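Local coordinates for protein SsfS6 (Streptomyces sp. SF2575, PDB 4FZR) that adopts the two-domain GT-B fold of the erythromycin biosynthesis protein CIII-like family, at residues A[87-92]-A[97-102]; A[102-107]-A[158-163]. All coordinates share one frame; numbering follows the deposited sequence.

Overall arrangement
Both contacts are built on helix 93-122 of the N-terminal half of the GT-B fold, with centres about 10 Å apart. Contact 1 packs the loop leading into this helix against its early turns, and contact 2 sets the next turns against the start of helix 158-167. R102 belongs to both. The two also touch directly: A163 CB lies 3.5 Å from E98 O, and I160 CG2 reaches G101 CA at 3.7 Å. Contact 1 lies near the surface, about 20 Å from the centre of the chain, and contact 2 is more enclosed, at about 16 Å. On the side of the second half, I100 touches A330 and Y104 OH is hydrogen-bonded to E331.

Contact 1: A[87-92]-A[97-102]; sequences TTMPRE and LEHIGR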
loop_
_atom_site.group_PDB
_atom_site.type_symbol
_atom_site.label_atom_id
_atom_site.label_comp_id
_atom_site.label_asym_id
_atom_site.label_seq_id
_atom_site.Cartn_x
_atom_site.Cartn_y
_atom_site.Cartn_z
ATOM N N THR A 87 6.011 -25.813 28.202
ATOM C CA THR A 87 5.834 -26.907 27.255
ATOM C C THR A 87 7.117 -27.112 26.464
ATOM O O THR A 87 7.998 -26.251 26.462
ATOM C CB THR A 87 4.683 -26.626 26.271
ATOM O OG1 THR A 87 5.044 -25.550 25.396
ATOM C CG2 THR A 87 3.411 -26.265 27.017
ATOM N N THR A 88 7.217 -28.250 25.784
ATOM C CA THR A 88 8.416 -28.571 25.023
ATOM C C THR A 88 8.066 -29.057 23.618
ATOM O O THR A 88 6.944 -29.489 23.357
ATOM C CB THR A 88 9.293 -29.628 25.749
ATOM O OG1 THR A 88 8.533 -30.819 25.989
ATOM C CG2 THR A 88 9.812 -29.080 27.079
HETATM N N MSE A 89 9.039 -28.962 22.719
HETATM C CA MSE A 89 8.875 -29.385 21.334
HETATM C C MSE A 89 8.849 -30.905 21.197
HETATM O O MSE A 89 9.831 -31.576 21.521
HETATM C CB MSE A 89 10.032 -28.840 20.495
HETATM C CG MSE A 89 10.025 -27.332 20.319
HETATM SE SE MSE A 89 8.995 -26.779 18.758
HETATM C CE MSE A 89 10.010 -27.723 17.379
ATOM N N PRO A 90 7.724 -31.459 20.715
ATOM C CA PRO A 90 7.740 -32.873 20.330
ATOM C C PRO A 90 8.711 -33.080 19.178
ATOM O O PRO A 90 8.829 -32.191 18.334
ATOM C CB PRO A 90 6.302 -33.129 19.865
ATOM C CG PRO A 90 5.487 -32.074 20.528
ATOM C CD PRO A 90 6.376 -30.874 20.612
ATOM N N ARG A 91 9.398 -34.214 19.134
ATOM C CA ARG A 91 10.357 -34.450 18.061
ATOM C C ARG A 91 9.678 -35.113 16.865
ATOM O O ARG A 91 10.044 -34.860 15.716
ATOM C CB ARG A 91 11.541 -35.288 18.549
ATOM C CG ARG A 91 12.708 -35.335 17.566
ATOM C CD ARG A 91 13.249 -33.937 17.262
ATOM N NE ARG A 91 14.168 -33.925 16.128
ATOM C CZ ARG A 91 14.714 -32.825 15.618
ATOM N NH1 ARG A 91 14.442 -31.635 16.140
ATOM N NH2 ARG A 91 15.536 -32.912 14.583
ATOM N N GLU A 92 8.687 -35.955 17.136
ATOM C CA GLU A 92 7.882 -36.542 16.072
ATOM C C GLU A 92 7.052 -35.446 15.417
ATOM O O GLU A 92 6.582 -34.529 16.088
ATOM C CB GLU A 92 6.975 -37.648 16.614
ATOM C CG GLU A 92 7.726 -38.868 17.132
ATOM C CD GLU A 92 6.817 -40.057 17.379
ATOM O OE1 GLU A 92 6.649 -40.447 18.554
ATOM O OE2 GLU A 92 6.275 -40.605 16.396
ATOM N N LEU A 97 2.979 -30.883 15.173
ATOM C CA LEU A 97 1.990 -30.093 14.452
ATOM C C LEU A 97 0.865 -29.644 15.380
ATOM O O LEU A 97 0.403 -28.508 15.301
ATOM C CB LEU A 97 1.407 -30.899 13.288
ATOM C CG LEU A 97 1.929 -30.558 11.891
ATOM C CD1 LEU A 97 3.448 -30.458 11.884
ATOM C CD2 LEU A 97 1.449 -31.597 10.882
ATOM N N GLU A 98 0.423 -30.545 16.252
ATOM C CA GLU A 98 -0.638 -30.228 17.199
ATOM C C GLU A 98 -0.129 -29.237 18.240
ATOM O O GLU A 98 -0.857 -28.345 18.675
ATOM C CB GLU A 98 -1.149 -31.504 17.871
ATOM C CG GLU A 98 -1.851 -32.457 16.907
ATOM C CD GLU A 98 -2.056 -33.852 17.479
ATOM O OE1 GLU A 98 -1.234 -34.290 18.312
ATOM O OE2 GLU A 98 -3.043 -34.513 17.089
ATOM N N HIS A 99 1.128 -29.400 18.636
ATOM C CA HIS A 99 1.770 -28.482 19.566
ATOM C C HIS A 99 1.714 -27.058 19.015
ATOM O O HIS A 99 1.288 -26.127 19.699
ATOM C CB HIS A 99 3.220 -28.910 19.793
ATOM C CG HIS A 99 3.984 -28.007 20.706
ATOM N ND1 HIS A 99 5.040 -27.231 20.273
ATOM C CD2 HIS A 99 3.858 -27.759 22.031
ATOM C CE1 HIS A 99 5.525 -26.544 21.288
ATOM N NE2 HIS A 99 4.825 -26.843 22.370
ATOM N N ILE A 100 2.146 -26.905 17.767
ATOM C CA ILE A 100 2.081 -25.629 17.065
ATOM C C ILE A 100 0.656 -25.087 17.026
ATOM O O ILE A 100 0.420 -23.912 17.308
ATOM C CB ILE A 100 2.589 -25.775 15.619
ATOM C CG1 ILE A 100 4.112 -25.918 15.606
ATOM C CG2 ILE A 100 2.165 -24.578 14.775
ATOM C CD1 ILE A 100 4.689 -26.235 14.243
ATOM N N GLY A 101 -0.288 -25.953 16.673
ATOM C CA GLY A 101 -1.686 -25.572 16.578
ATOM C C GLY A 101 -2.233 -24.984 17.865
ATOM O O GLY A 101 -2.969 -23.999 17.841
ATOM N N ARG A 102 -1.875 -25.586 18.993
ATOM C CA ARG A 102 -2.357 -25.115 20.286
ATOM C C ARG A 102 -1.753 -23.751 20.613
ATOM O O ARG A 102 -2.392 -22.920 21.256
ATOM C CB ARG A 102 -2.044 -26.133 21.387
ATOM C CG ARG A 102 -2.757 -27.468 21.199
ATOM C CD ARG A 102 -2.684 -28.341 22.443
ATOM N NE ARG A 102 -1.320 -28.762 22.755
ATOM C CZ ARG A 102 -0.725 -29.835 22.237
ATOM N NH1 ARG A 102 -1.363 -30.610 21.369
ATOM N NH2 ARG A 102 0.518 -30.135 22.586
#
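T87 OG1 and H99 NE2 share a nearly straight hydrogen bond of 3.3 Å (angle 173°), in which either atom could be the donor. The hydroxyl meets the imidazole at its edge, near the ring plane, with T87 CB in that plane behind it. H99 is the one helical residue that the loop encloses to any extent. Its CG stands trans to N (chi1 178°), which carries the ring from the helix to the loop, and the loop lies across one of its faces. P90 CD sits over this face, 3.7 Å from H99 CG and 4.1 Å from the ring centroid, a CH-pi contact 26° off the ring normal. T88 O approaches over the same face at 3.5 Å from H99 NE2, so a carbonyl and a proline methylene cover the two ends of the ring. The selenium of selenomethionine M89 comes in obliquely, 4.3 Å from H99 ND1, a nitrogen buried here with no partner in the model.

In the N-terminal Rossmann-like half of the GT-B fold, the chain leaves helix 74-78, runs through this loop and enters helix 93-122. The loop thus folds back over the first turns of the helix that it leads into: P90 also rests on P95 and L96, and M89 on L96. At its other end T87 is joined to S79 by backbone hydrogen bonding.

Contact 2: A[102-107]-A[158-163]; sequences RGYGRL and ELIKSA
The two helical segments come nearest at R102 and A163, whose CA atoms are 5.6 Å apart, and no hydrogen bond joins them. Segment 158-163 is the opening of helix 158-167, while 102-107 lies within the longer helix 93-122. Beside the close approach, R102 offers its aliphatic part: CG passes 3.9 Å from A163 O. The other touch is apolar. I160 CG2 meets Y104 CD2 at 3.9 Å and CE2 at 4.2 Å, coming obliquely to the ring. The tyrosine ring also meets that of Y132, and Y104 OH is hydrogen-bonded to E331 OE1, tying the phenol end to the second half of the protein. R106, on another side of the helix, forms a salt bridge with E167 farther along helix 158-167 and donates from NE to V77 O, while K161 forms a salt bridge with E149. Helix 93-122 leads into strand 126-130, and helix 158-167 follows strand 147-150, its neighbour in the parallel sheet; such helix-to-helix packing beside a parallel sheet belongs to the Rossmann-like alpha/beta domain of GT-B proteins.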
loop_
_atom_site.group_PDB
_atom_site.type_symbol
_atom_site.label_atom_id
_atom_site.label_comp_id
_atom_site.label_asym_id
_atom_site.label_seq_id
_atom_site.Cartn_x
_atom_site.Cartn_y
_atom_site.Cartn_z
ATOM N N ARG A 102 -1.875 -25.586 18.993
ATOM C CA ARG A 102 -2.357 -25.115 20.286
ATOM C C ARG A 102 -1.753 -23.751 20.613
ATOM O O ARG A 102 -2.392 -22.920 21.256
ATOM C CB ARG A 102 -2.044 -26.133 21.387
ATOM C CG ARG A 102 -2.757 -27.468 21.199
ATOM C CD ARG A 102 -2.684 -28.341 22.443
ATOM N NE ARG A 102 -1.320 -28.762 22.755
ATOM C CZ ARG A 102 -0.725 -29.835 22.237
ATOM N NH1 ARG A 102 -1.363 -30.610 21.369
ATOM N NH2 ARG A 102 0.518 -30.135 22.586
ATOM N N GLY A 103 -0.523 -23.523 20.160
ATOM C CA GLY A 103 0.104 -22.220 20.289
ATOM C C GLY A 103 -0.741 -21.149 19.627
ATOM O O GLY A 103 -1.117 -20.160 20.255
ATOM N N TYR A 104 -1.048 -21.353 18.350
ATOM C CA TYR A 104 -1.899 -20.429 17.609
ATOM C C TYR A 104 -3.255 -20.242 18.284
ATOM O O TYR A 104 -3.876 -19.185 18.163
ATOM C CB TYR A 104 -2.096 -20.916 16.174
ATOM C CG TYR A 104 -0.898 -20.680 15.287
ATOM C CD1 TYR A 104 -0.456 -19.391 15.010
ATOM C CD2 TYR A 104 -0.215 -21.744 14.715
ATOM C CE1 TYR A 104 0.636 -19.171 14.195
ATOM C CE2 TYR A 104 0.878 -21.534 13.898
ATOM C CZ TYR A 104 1.300 -20.248 13.641
ATOM O OH TYR A 104 2.387 -20.042 12.826
ATOM N N GLY A 105 -3.715 -21.272 18.986
ATOM C CA GLY A 105 -4.967 -21.189 19.715
ATOM C C GLY A 105 -4.848 -20.277 20.921
ATOM O O GLY A 105 -5.791 -19.574 21.282
ATOM N N ARG A 106 -3.678 -20.285 21.548
ATOM C CA ARG A 106 -3.460 -19.481 22.742
ATOM C C ARG A 106 -3.129 -18.040 22.378
ATOM O O ARG A 106 -3.284 -17.139 23.201
ATOM C CB ARG A 106 -2.348 -20.088 23.597
ATOM C CG ARG A 106 -2.695 -21.455 24.158
ATOM C CD ARG A 106 -1.749 -21.863 25.269
ATOM N NE ARG A 106 -0.413 -22.200 24.781
ATOM C CZ ARG A 106 -0.061 -23.398 24.318
ATOM N NH1 ARG A 106 -0.948 -24.385 24.261
ATOM N NH2 ARG A 106 1.179 -23.608 23.902
ATOM N N LEU A 107 -2.666 -17.826 21.150
ATOM C CA LEU A 107 -2.435 -16.478 20.644
ATOM C C LEU A 107 -3.756 -15.725 20.596
ATOM O O LEU A 107 -3.805 -14.516 20.820
ATOM C CB LEU A 107 -1.805 -16.522 19.250
ATOM C CG LEU A 107 -1.739 -15.192 18.491
ATOM C CD1 LEU A 107 -0.980 -14.141 19.289
ATOM C CD2 LEU A 107 -1.109 -15.388 17.116
ATOM N N GLU A 158 -3.834 -29.471 8.065
ATOM C CA GLU A 158 -5.117 -29.357 8.747
ATOM C C GLU A 158 -4.944 -29.680 10.230
ATOM O O GLU A 158 -5.786 -29.328 11.055
ATOM C CB GLU A 158 -6.148 -30.299 8.120
ATOM C CG GLU A 158 -5.924 -31.771 8.445
ATOM C CD GLU A 158 -6.881 -32.692 7.709
ATOM O OE1 GLU A 158 -7.982 -32.239 7.333
ATOM O OE2 GLU A 158 -6.528 -33.873 7.506
ATOM N N LEU A 159 -3.845 -30.354 10.557
ATOM C CA LEU A 159 -3.541 -30.719 11.938
ATOM C C LEU A 159 -3.307 -29.493 12.814
ATOM O O LEU A 159 -3.695 -29.472 13.984
ATOM C CB LEU A 159 -2.312 -31.627 11.989
ATOM C CG LEU A 159 -2.606 -33.119 12.151
ATOM C CD1 LEU A 159 -3.162 -33.396 13.541
ATOM C CD2 LEU A 159 -3.565 -33.608 11.072
ATOM N N ILE A 160 -2.669 -28.475 12.246
ATOM C CA ILE A 160 -2.405 -27.242 12.975
ATOM C C ILE A 160 -3.717 -26.524 13.272
ATOM O O ILE A 160 -3.995 -26.162 14.415
ATOM C CB ILE A 160 -1.471 -26.302 12.182
ATOM C CG1 ILE A 160 -0.099 -26.958 11.995
ATOM C CG2 ILE A 160 -1.331 -24.961 12.897
ATOM C CD1 ILE A 160 0.919 -26.091 11.273
ATOM N N LYS A 161 -4.526 -26.335 12.236
ATOM C CA LYS A 161 -5.811 -25.667 12.378
ATOM C C LYS A 161 -6.717 -26.399 13.364
ATOM O O LYS A 161 -7.286 -25.782 14.264
ATOM C CB LYS A 161 -6.493 -25.553 11.011
ATOM C CG LYS A 161 -7.795 -24.771 11.016
ATOM C CD LYS A 161 -8.061 -24.168 9.643
ATOM C CE LYS A 161 -9.437 -24.531 9.113
ATOM N NZ LYS A 161 -9.467 -24.517 7.624
ATOM N N SER A 162 -6.845 -27.712 13.199
ATOM C CA SER A 162 -7.737 -28.500 14.043
ATOM C C SER A 162 -7.260 -28.536 15.491
ATOM O O SER A 162 -8.071 -28.510 16.417
ATOM C CB SER A 162 -7.876 -29.925 13.503
ATOM O OG SER A 162 -6.625 -30.594 13.460
ATOM N N ALA A 163 -5.947 -28.599 15.687
ATOM C CA ALA A 163 -5.392 -28.585 17.031
ATOM C C ALA A 163 -5.670 -27.227 17.672
ATOM O O ALA A 163 -5.857 -27.128 18.885
ATOM C CB ALA A 163 -3.902 -28.870 16.997
#